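Local coordinates for protein uracil-DNA glycosylase (Nitratifractor salsuginis, PDB 5X3G) that belongs to the uracil-DNA glycosylase family of alpha/beta proteins, built round a central parallel beta sheet flanked by helices, at residues I205-A209 and H230-F236; Q225-E229 and K241-F246; E50-P54 and L171-S175. One frame throughout, in Å; residues are numbered along the deposited sequence.

Contact 1: I205-A209 and H230-F236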
loop_
_atom_site.group_PDB
_atom_site.type_symbol
_atom_site.label_atom_id
_atom_site.label_comp_id
_atom_site.label_asym_id
_atom_site.label_seq_id
_atom_site.Cartn_x
_atom_site.Cartn_y
_atom_site.Cartn_z
ATOM N N ILE A 205 3.304 -3.679 9.022
ATOM C CA ILE A 205 4.458 -4.088 8.228
ATOM C C ILE A 205 5.235 -2.831 7.868
ATOM O O ILE A 205 4.732 -1.965 7.142
ATOM C CB ILE A 205 4.037 -4.864 6.973
ATOM C CG1 ILE A 205 3.266 -6.124 7.364
ATOM C CG2 ILE A 205 5.258 -5.203 6.122
ATOM C CD1 ILE A 205 2.566 -6.779 6.200
ATOM N N LEU A 206 6.460 -2.730 8.372
ATOM C CA LEU A 206 7.225 -1.487 8.330
ATOM C C LEU A 206 8.482 -1.700 7.493
ATOM O O LEU A 206 9.463 -2.281 7.966
ATOM C CB LEU A 206 7.556 -1.028 9.745
ATOM C CG LEU A 206 6.332 -0.917 10.661
ATOM C CD1 LEU A 206 6.750 -0.807 12.121
ATOM C CD2 LEU A 206 5.455 0.264 10.253
ATOM N N PHE A 207 8.450 -1.221 6.252
ATOM C CA PHE A 207 9.588 -1.326 5.344
ATOM C C PHE A 207 10.594 -0.226 5.659
ATOM O O PHE A 207 10.299 0.961 5.484
ATOM C CB PHE A 207 9.128 -1.224 3.892
ATOM C CG PHE A 207 8.558 -2.497 3.341
ATOM C CD1 PHE A 207 8.972 -3.727 3.822
ATOM C CD2 PHE A 207 7.610 -2.462 2.331
ATOM C CE1 PHE A 207 8.447 -4.898 3.310
ATOM C CE2 PHE A 207 7.083 -3.629 1.813
ATOM C CZ PHE A 207 7.501 -4.850 2.303
ATOM N N GLY A 208 11.781 -0.619 6.118
ATOM C CA GLY A 208 12.880 0.326 6.254
ATOM C C GLY A 208 12.557 1.498 7.163
ATOM O O GLY A 208 12.097 1.330 8.300
ATOM N N ALA A 209 12.788 2.709 6.643
ATOM C CA ALA A 209 12.640 3.925 7.439
ATOM C C ALA A 209 11.250 4.054 8.045
ATOM O O ALA A 209 11.091 4.682 9.102
ATOM C CB ALA A 209 12.956 5.152 6.581
ATOM N N HIS A 230 13.870 -2.513 3.380
ATOM C CA HIS A 230 13.016 -1.990 2.324
ATOM C C HIS A 230 13.259 -2.757 1.025
ATOM O O HIS A 230 14.411 -3.028 0.669
ATOM C CB HIS A 230 13.270 -0.497 2.112
ATOM C CG HIS A 230 12.202 0.188 1.318
ATOM N ND1 HIS A 230 12.110 0.083 -0.054
ATOM C CD2 HIS A 230 11.171 0.975 1.703
ATOM C CE1 HIS A 230 11.072 0.782 -0.479
ATOM N NE2 HIS A 230 10.486 1.334 0.568
ATOM N N PRO A 231 12.199 -3.118 0.295
ATOM C CA PRO A 231 12.380 -3.916 -0.932
ATOM C C PRO A 231 13.149 -3.200 -2.030
ATOM O O PRO A 231 13.519 -3.846 -3.021
ATOM C CB PRO A 231 10.941 -4.224 -1.370
ATOM C CG PRO A 231 10.113 -3.145 -0.732
ATOM C CD PRO A 231 10.778 -2.852 0.577
ATOM N N TYR A 232 13.403 -1.896 -1.895
ATOM C CA TYR A 232 14.255 -1.206 -2.859
ATOM C C TYR A 232 15.633 -1.848 -2.938
ATOM O O TYR A 232 16.280 -1.805 -3.990
ATOM C CB TYR A 232 14.368 0.274 -2.487
ATOM C CG TYR A 232 15.098 1.126 -3.504
ATOM C CD1 TYR A 232 14.399 1.851 -4.460
ATOM C CD2 TYR A 232 16.484 1.218 -3.497
ATOM C CE1 TYR A 232 15.061 2.635 -5.388
ATOM C CE2 TYR A 232 17.154 1.994 -4.420
ATOM C CZ TYR A 232 16.439 2.702 -5.363
ATOM O OH TYR A 232 17.102 3.479 -6.282
ATOM N N ASN A 233 16.086 -2.460 -1.848
ATOM C CA ASN A 233 17.405 -3.071 -1.802
ATOM C C ASN A 233 17.353 -4.461 -2.420
ATOM O O ASN A 233 16.463 -5.255 -2.103
ATOM C CB ASN A 233 17.889 -3.141 -0.356
ATOM C CG ASN A 233 17.898 -1.782 0.318
ATOM O OD1 ASN A 233 17.047 -1.487 1.158
ATOM N ND2 ASN A 233 18.861 -0.946 -0.049
ATOM N N HIS A 234 18.302 -4.754 -3.312
ATOM C CA HIS A 234 18.311 -6.059 -3.969
ATOM C C HIS A 234 18.440 -7.197 -2.964
ATOM O O HIS A 234 17.896 -8.287 -3.187
ATOM C CB HIS A 234 19.436 -6.117 -5.005
ATOM C CG HIS A 234 20.773 -5.704 -4.474
ATOM N ND1 HIS A 234 21.706 -6.609 -4.016
ATOM C CD2 HIS A 234 21.336 -4.481 -4.333
ATOM C CE1 HIS A 234 22.785 -5.962 -3.613
ATOM N NE2 HIS A 234 22.586 -4.668 -3.794
ATOM N N THR A 235 19.127 -6.957 -1.842
ATOM C CA THR A 235 19.259 -7.981 -0.811
ATOM C C THR A 235 17.902 -8.442 -0.288
ATOM O O THR A 235 17.774 -9.581 0.183
ATOM C CB THR A 235 20.122 -7.455 0.338
ATOM O OG1 THR A 235 19.726 -6.117 0.657
ATOM C CG2 THR A 235 21.597 -7.465 -0.049
ATOM N N PHE A 236 16.879 -7.582 -0.377
ATOM C CA PHE A 236 15.523 -7.967 0.010
ATOM C C PHE A 236 15.092 -9.273 -0.638
ATOM O O PHE A 236 14.297 -10.019 -0.056
ATOM C CB PHE A 236 14.534 -6.857 -0.364
ATOM C CG PHE A 236 13.112 -7.130 0.053
ATOM C CD1 PHE A 236 12.674 -6.804 1.325
ATOM C CD2 PHE A 236 12.209 -7.699 -0.834
ATOM C CE1 PHE A 236 11.368 -7.046 1.710
ATOM C CE2 PHE A 236 10.902 -7.946 -0.454
ATOM C CZ PHE A 236 10.481 -7.619 0.818
#
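Gly-208, just past the end of strand 203-207, passes closest to His-230, with 4.6 Å between their CA atoms, at the point where the loop after strand 225-228 enters a type I turn from His-230 to Asn-233. Backbone hydrogen bonds do not join the two segments directly; Gly-208 bonds instead to Leu-228 of the neighbouring strand.

The contact is carried by Phe-207, whose ring takes the CD methylene of Pro-231 on one face, the two side chains crossing at about a right angle. Pro-231 CD sits 3.6 Å from the centroid of the Phe-207 ring and only 15° off its normal, a CH-pi contact. The opposite face is met by Ile-205 CG2, so the phenyl group is held between a proline and its own strand.

The segments bring together the C-terminal end of one strand of the parallel sheet and the His-Pro loop that follows the outermost strand, a position consistent with the second signature motif of the uracil-DNA glycosylase superfamily. Here Phe-207, His-230 and Phe-236 form an aromatic cluster. Phe-207 turns an edge toward the face of the His-230 imidazole, the planes inclined at 62° and the centroids 5.9 Å apart. Phe-236 comes from the 3-10 segment that follows the turn: its CE1 lies 4.0 Å from CE1 of Phe-207, with the two rings perpendicular, while Pro-231 CB stands 3.7 Å above the centre of the Phe-236 ring.

With CG of His-230 opposite the backbone N (chi1 -165°), its imidazole swings beside its own carbonyl, where ND1 accepts a hydrogen bond of 3.0 Å from Tyr-232 N, close to the ring plane. This bond fixes the ring's rotation within the turn. Helix 114-126 packs behind, through Phe-119 and Met-122 against Phe-236.

Contact 2: Q225-E229 and K241-F246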
loop_
_atom_site.group_PDB
_atom_site.type_symbol
_atom_site.label_atom_id
_atom_site.label_comp_id
_atom_site.label_asym_id
_atom_site.label_seq_id
_atom_site.Cartn_x
_atom_site.Cartn_y
_atom_site.Cartn_z
ATOM N N GLN A 225 4.184 -5.206 15.499
ATOM C CA GLN A 225 4.997 -4.622 14.442
ATOM C C GLN A 225 5.997 -5.638 13.909
ATOM O O GLN A 225 6.556 -6.436 14.667
ATOM C CB GLN A 225 5.733 -3.367 14.936
ATOM C CG GLN A 225 4.816 -2.259 15.442
ATOM C CD GLN A 225 5.580 -1.033 15.906
ATOM O OE1 GLN A 225 6.775 -0.896 15.642
ATOM N NE2 GLN A 225 4.895 -0.139 16.609
ATOM N N VAL A 226 6.203 -5.603 12.595
ATOM C CA VAL A 226 7.225 -6.388 11.908
ATOM C C VAL A 226 8.018 -5.412 11.047
ATOM O O VAL A 226 7.466 -4.811 10.118
ATOM C CB VAL A 226 6.625 -7.512 11.052
ATOM C CG1 VAL A 226 7.726 -8.314 10.372
ATOM C CG2 VAL A 226 5.754 -8.417 11.903
ATOM N N ALA A 227 9.300 -5.245 11.360
ATOM C CA ALA A 227 10.165 -4.302 10.663
ATOM C C ALA A 227 11.076 -5.055 9.703
ATOM O O ALA A 227 11.724 -6.033 10.092
ATOM C CB ALA A 227 10.992 -3.485 11.656
ATOM N N LEU A 228 11.127 -4.595 8.453
ATOM C CA LEU A 228 11.868 -5.275 7.402
ATOM C C LEU A 228 12.774 -4.305 6.661
ATOM O O LEU A 228 12.555 -3.091 6.645
ATOM C CB LEU A 228 10.938 -5.936 6.378
ATOM C CG LEU A 228 10.080 -7.129 6.787
ATOM C CD1 LEU A 228 8.732 -7.018 6.113
ATOM C CD2 LEU A 228 10.760 -8.424 6.403
ATOM N N GLU A 229 13.798 -4.877 6.036
ATOM C CA GLU A 229 14.557 -4.173 5.014
ATOM C C GLU A 229 13.625 -3.714 3.898
ATOM O O GLU A 229 12.689 -4.424 3.518
ATOM C CB GLU A 229 15.645 -5.099 4.467
ATOM C CG GLU A 229 16.374 -4.609 3.238
ATOM C CD GLU A 229 17.400 -5.615 2.756
ATOM O OE1 GLU A 229 17.216 -6.825 3.015
ATOM O OE2 GLU A 229 18.392 -5.197 2.123
ATOM N N LYS A 241 13.449 -13.060 6.537
ATOM C CA LYS A 241 12.325 -12.515 7.291
ATOM C C LYS A 241 11.181 -12.150 6.354
ATOM O O LYS A 241 10.001 -12.351 6.683
ATOM C CB LYS A 241 12.776 -11.303 8.110
ATOM C CG LYS A 241 11.740 -10.802 9.104
ATOM C CD LYS A 241 12.287 -9.681 9.981
ATOM C CE LYS A 241 11.376 -9.431 11.177
ATOM N NZ LYS A 241 11.859 -8.305 12.026
ATOM N N ALA A 242 11.516 -11.642 5.163
ATOM C CA ALA A 242 10.504 -11.405 4.141
ATOM C C ALA A 242 9.883 -12.712 3.664
ATOM O O ALA A 242 8.661 -12.795 3.491
ATOM C CB ALA A 242 11.110 -10.638 2.967
ATOM N N TRP A 243 10.706 -13.744 3.441
ATOM C CA TRP A 243 10.169 -15.047 3.054
ATOM C C TRP A 243 9.149 -15.544 4.065
ATOM O O TRP A 243 8.111 -16.102 3.690
ATOM C CB TRP A 243 11.280 -16.088 2.931
ATOM C CG TRP A 243 12.387 -15.791 1.980
ATOM C CD1 TRP A 243 12.500 -14.731 1.128
ATOM C CD2 TRP A 243 13.555 -16.590 1.789
ATOM N NE1 TRP A 243 13.678 -14.823 0.418
ATOM C CE2 TRP A 243 14.341 -15.959 0.807
ATOM C CE3 TRP A 243 14.010 -17.783 2.355
ATOM C CZ2 TRP A 243 15.560 -16.480 0.381
ATOM C CZ3 TRP A 243 15.217 -18.300 1.932
ATOM C CH2 TRP A 243 15.979 -17.651 0.955
ATOM N N GLU A 244 9.437 -15.376 5.356
ATOM C CA GLU A 244 8.525 -15.896 6.364
ATOM C C GLU A 244 7.283 -15.028 6.516
ATOM O O GLU A 244 6.199 -15.555 6.795
ATOM C CB GLU A 244 9.239 -16.044 7.707
ATOM C CG GLU A 244 8.362 -16.672 8.780
ATOM C CD GLU A 244 9.128 -17.052 10.029
ATOM O OE1 GLU A 244 10.360 -16.857 10.057
ATOM O OE2 GLU A 244 8.493 -17.547 10.985
ATOM N N LEU A 245 7.402 -13.713 6.329
ATOM C CA LEU A 245 6.211 -12.874 6.440
ATOM C C LEU A 245 5.288 -13.045 5.236
ATOM O O LEU A 245 4.087 -13.291 5.395
ATOM C CB LEU A 245 6.605 -11.406 6.606
ATOM C CG LEU A 245 5.431 -10.424 6.563
ATOM C CD1 LEU A 245 4.412 -10.755 7.640
ATOM C CD2 LEU A 245 5.921 -8.998 6.724
ATOM N N PHE A 246 5.830 -12.931 4.025
ATOM C CA PHE A 246 5.009 -12.902 2.821
ATOM C C PHE A 246 4.789 -14.272 2.201
ATOM O O PHE A 246 3.848 -14.436 1.420
ATOM C CB PHE A 246 5.640 -11.974 1.781
ATOM C CG PHE A 246 5.689 -10.543 2.213
ATOM C CD1 PHE A 246 4.527 -9.793 2.311
ATOM C CD2 PHE A 246 6.894 -9.946 2.533
ATOM C CE1 PHE A 246 4.571 -8.474 2.716
ATOM C CE2 PHE A 246 6.942 -8.628 2.934
ATOM C CZ PHE A 246 5.781 -7.891 3.031
HETATM O O HOH W 1 10.577 -6.240 13.451
#
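Leu-228 and Val-226 point from the outermost strand of the parallel sheet toward helix 240-246, which packs on one side of it in the manner of alpha/beta folds; the helix runs at 139° to strand 225-228, with 9.8 Å between the axes of the short segments.

Leu-228 divides its two methyls over the helix surface. CD1 presses on Leu-245 CD2 at 3.5 Å, closer than usual van der Waals contact, and also touches the Phe-246 ring at CE2. CD2 goes to the preceding turn, 3.5 Å from the backbone N of Ala-242 and against the aliphatic stem of Lys-241. Val-226 meets Leu-245 tip to tip, through Val-226 CG1 and Leu-245 CD2, so this one leucine methyl is shared by both strand residues. Phe-119 of helix 114-126 meets the Phe-246 ring edge-to-face.

Lys-241 bounds the contact at the surface. With CG opposite its backbone N (chi1 -170°) and the rest of the chain extended, it runs past Val-226 in the opposite sense, CE 3.9 Å from Val-226 CG1, to the outer edge of the strand. There Lys-241 NZ donates a 3.0 Å hydrogen bond to Ala-227 O, a little out of the carbonyl plane. A water completes the clasp, accepting from Lys-241 NZ at 2.8 Å and from Ala-227 N at 2.6 Å.

Contact 3: E50-P54 and L171-S175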
loop_
_atom_site.group_PDB
_atom_site.type_symbol
_atom_site.label_atom_id
_atom_site.label_comp_id
_atom_site.label_asym_id
_atom_site.label_seq_id
_atom_site.Cartn_x
_atom_site.Cartn_y
_atom_site.Cartn_z
ATOM N N GLU A 50 -8.407 19.399 -7.485
ATOM C CA GLU A 50 -7.436 19.829 -8.479
ATOM C C GLU A 50 -6.052 19.901 -7.850
ATOM O O GLU A 50 -5.899 20.259 -6.679
ATOM C CB GLU A 50 -7.812 21.198 -9.085
ATOM C CG GLU A 50 -6.992 21.602 -10.317
ATOM C CD GLU A 50 -5.614 22.151 -9.987
ATOM O OE1 GLU A 50 -5.437 22.714 -8.887
ATOM O OE2 GLU A 50 -4.700 21.993 -10.824
ATOM N N GLY A 51 -5.046 19.551 -8.645
ATOM C CA GLY A 51 -3.667 19.796 -8.276
ATOM C C GLY A 51 -3.031 18.761 -7.380
ATOM O O GLY A 51 -2.041 19.076 -6.708
ATOM N N TYR A 52 -3.556 17.538 -7.347
ATOM C CA TYR A 52 -2.943 16.489 -6.549
ATOM C C TYR A 52 -3.245 15.136 -7.175
ATOM O O TYR A 52 -4.187 14.984 -7.954
ATOM C CB TYR A 52 -3.422 16.525 -5.090
ATOM C CG TYR A 52 -4.889 16.197 -4.888
ATOM C CD1 TYR A 52 -5.331 14.878 -4.851
ATOM C CD2 TYR A 52 -5.829 17.204 -4.709
ATOM C CE1 TYR A 52 -6.664 14.574 -4.662
ATOM C CE2 TYR A 52 -7.169 16.907 -4.514
ATOM C CZ TYR A 52 -7.578 15.590 -4.492
ATOM O OH TYR A 52 -8.905 15.282 -4.300
ATOM N N ILE A 53 -2.434 14.151 -6.807
ATOM C CA ILE A 53 -2.642 12.770 -7.222
ATOM C C ILE A 53 -2.597 11.879 -5.982
ATOM O O ILE A 53 -1.908 12.208 -5.016
ATOM C CB ILE A 53 -1.597 12.327 -8.265
ATOM C CG1 ILE A 53 -0.185 12.454 -7.699
ATOM C CG2 ILE A 53 -1.744 13.132 -9.548
ATOM C CD1 ILE A 53 0.880 11.867 -8.592
ATOM N N PRO A 54 -3.346 10.760 -5.988
ATOM C CA PRO A 54 -4.248 10.284 -7.041
ATOM C C PRO A 54 -5.519 11.122 -7.097
ATOM O O PRO A 54 -5.726 11.926 -6.192
ATOM C CB PRO A 54 -4.552 8.848 -6.609
ATOM C CG PRO A 54 -4.485 8.900 -5.132
ATOM C CD PRO A 54 -3.379 9.872 -4.811
ATOM N N LEU A 171 -2.194 10.514 1.833
ATOM C CA LEU A 171 -2.993 9.911 0.773
ATOM C C LEU A 171 -2.955 10.689 -0.537
ATOM O O LEU A 171 -3.564 10.245 -1.516
ATOM C CB LEU A 171 -4.448 9.757 1.227
ATOM C CG LEU A 171 -4.697 8.921 2.483
ATOM C CD1 LEU A 171 -6.190 8.682 2.668
ATOM C CD2 LEU A 171 -3.936 7.602 2.432
ATOM N N LEU A 172 -2.265 11.827 -0.593
ATOM C CA LEU A 172 -2.210 12.598 -1.826
ATOM C C LEU A 172 -0.816 13.178 -2.013
ATOM O O LEU A 172 -0.046 13.326 -1.063
ATOM C CB LEU A 172 -3.280 13.705 -1.848
ATOM C CG LEU A 172 -3.285 14.824 -0.800
ATOM C CD1 LEU A 172 -2.235 15.894 -1.080
ATOM C CD2 LEU A 172 -4.674 15.439 -0.712
ATOM N N PHE A 173 -0.517 13.521 -3.266
ATOM C CA PHE A 173 0.775 14.048 -3.681
ATOM C C PHE A 173 0.537 15.260 -4.568
ATOM O O PHE A 173 -0.315 15.215 -5.459
ATOM C CB PHE A 173 1.577 12.978 -4.436
ATOM C CG PHE A 173 2.846 13.484 -5.077
ATOM C CD1 PHE A 173 4.056 13.380 -4.414
ATOM C CD2 PHE A 173 2.835 14.028 -6.353
ATOM C CE1 PHE A 173 5.224 13.826 -4.996
ATOM C CE2 PHE A 173 4.000 14.482 -6.943
ATOM C CZ PHE A 173 5.196 14.377 -6.262
ATOM N N THR A 174 1.289 16.335 -4.333
ATOM C CA THR A 174 1.245 17.517 -5.186
ATOM C C THR A 174 2.565 17.735 -5.912
ATOM O O THR A 174 2.595 17.827 -7.143
ATOM C CB THR A 174 0.872 18.761 -4.366
ATOM O OG1 THR A 174 1.792 18.920 -3.279
ATOM C CG2 THR A 174 -0.537 18.633 -3.814
ATOM N N SER A 175 3.669 17.824 -5.173
ATOM C CA SER A 175 4.995 17.893 -5.766
ATOM C C SER A 175 5.981 17.256 -4.801
ATOM O O SER A 175 5.687 17.074 -3.616
ATOM C CB SER A 175 5.406 19.335 -6.087
ATOM O OG SER A 175 5.529 20.105 -4.905
#
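A single antiparallel beta bridge between Ile-53 and Phe-173 ties the loop after helix 40-48 to the loop that leaves strand 164-168, beside the loop after strand 73-77. In that last loop, which is consistent with the first signature motif of the superfamily, Pro-80 touches Pro-54 and Asp-79 touches Phe-173.

Both amides of this hydrogen-bonded pair are used. Ile-53 N gives a 2.7 Å bond to Phe-173 O, in the carbonyl plane, and Phe-173 N returns one of 2.6 Å to Ile-53 O, more bent at the hydrogen (141°). Phe-173 O also takes a CA-H...O contact from Tyr-52, and Ile-53 O one from Leu-172. The peptide before Pro-54 is cis, which sets the proline CD on the side of Ile-53 O, 3.3 Å from Leu-171 O.

Tyr-52 and Leu-172 cross at about a right angle. The tyrosine's CG lies between its backbone N and carbonyl carbon (chi1 66°), which places the ring across the leucine; Leu-172 CD2 sits over one face, 4.3 Å from the ring centroid, and Trp-45 meets the tyrosine edge-to-face. The phenol OH bonds to Met-46 O. Ile-53 and Phe-173 instead lie side by side, with Ile-53 CG1 3.7 Å from Phe-173 CD2. Thr-174 bonds through OG1 to Glu-178 and His-182, while its CG2 methyl rests 3.3 Å from Gly-51 O.

In the fold
Contacts 1 and 2 belong to one region: their centres are 9 Å apart and each uses one of two neighbouring strands, 203-207 in contact 1 and 225-228 in contact 2, joined by the backbone pairing of Gly-208 with Leu-228. Contact 1 is largely buried and aromatic, without a direct hydrogen bond between its segments, whereas contact 2 passes from aliphatic packing on the sheet to a lysine and a water at its exposed edge. Contact 3 lies on the far side of the chain's centre from contact 2, about 30 Å between centres. Also largely buried, it joins two loops through a single antiparallel bridge, whereas the strands of contacts 1 and 2 belong to the parallel sheet.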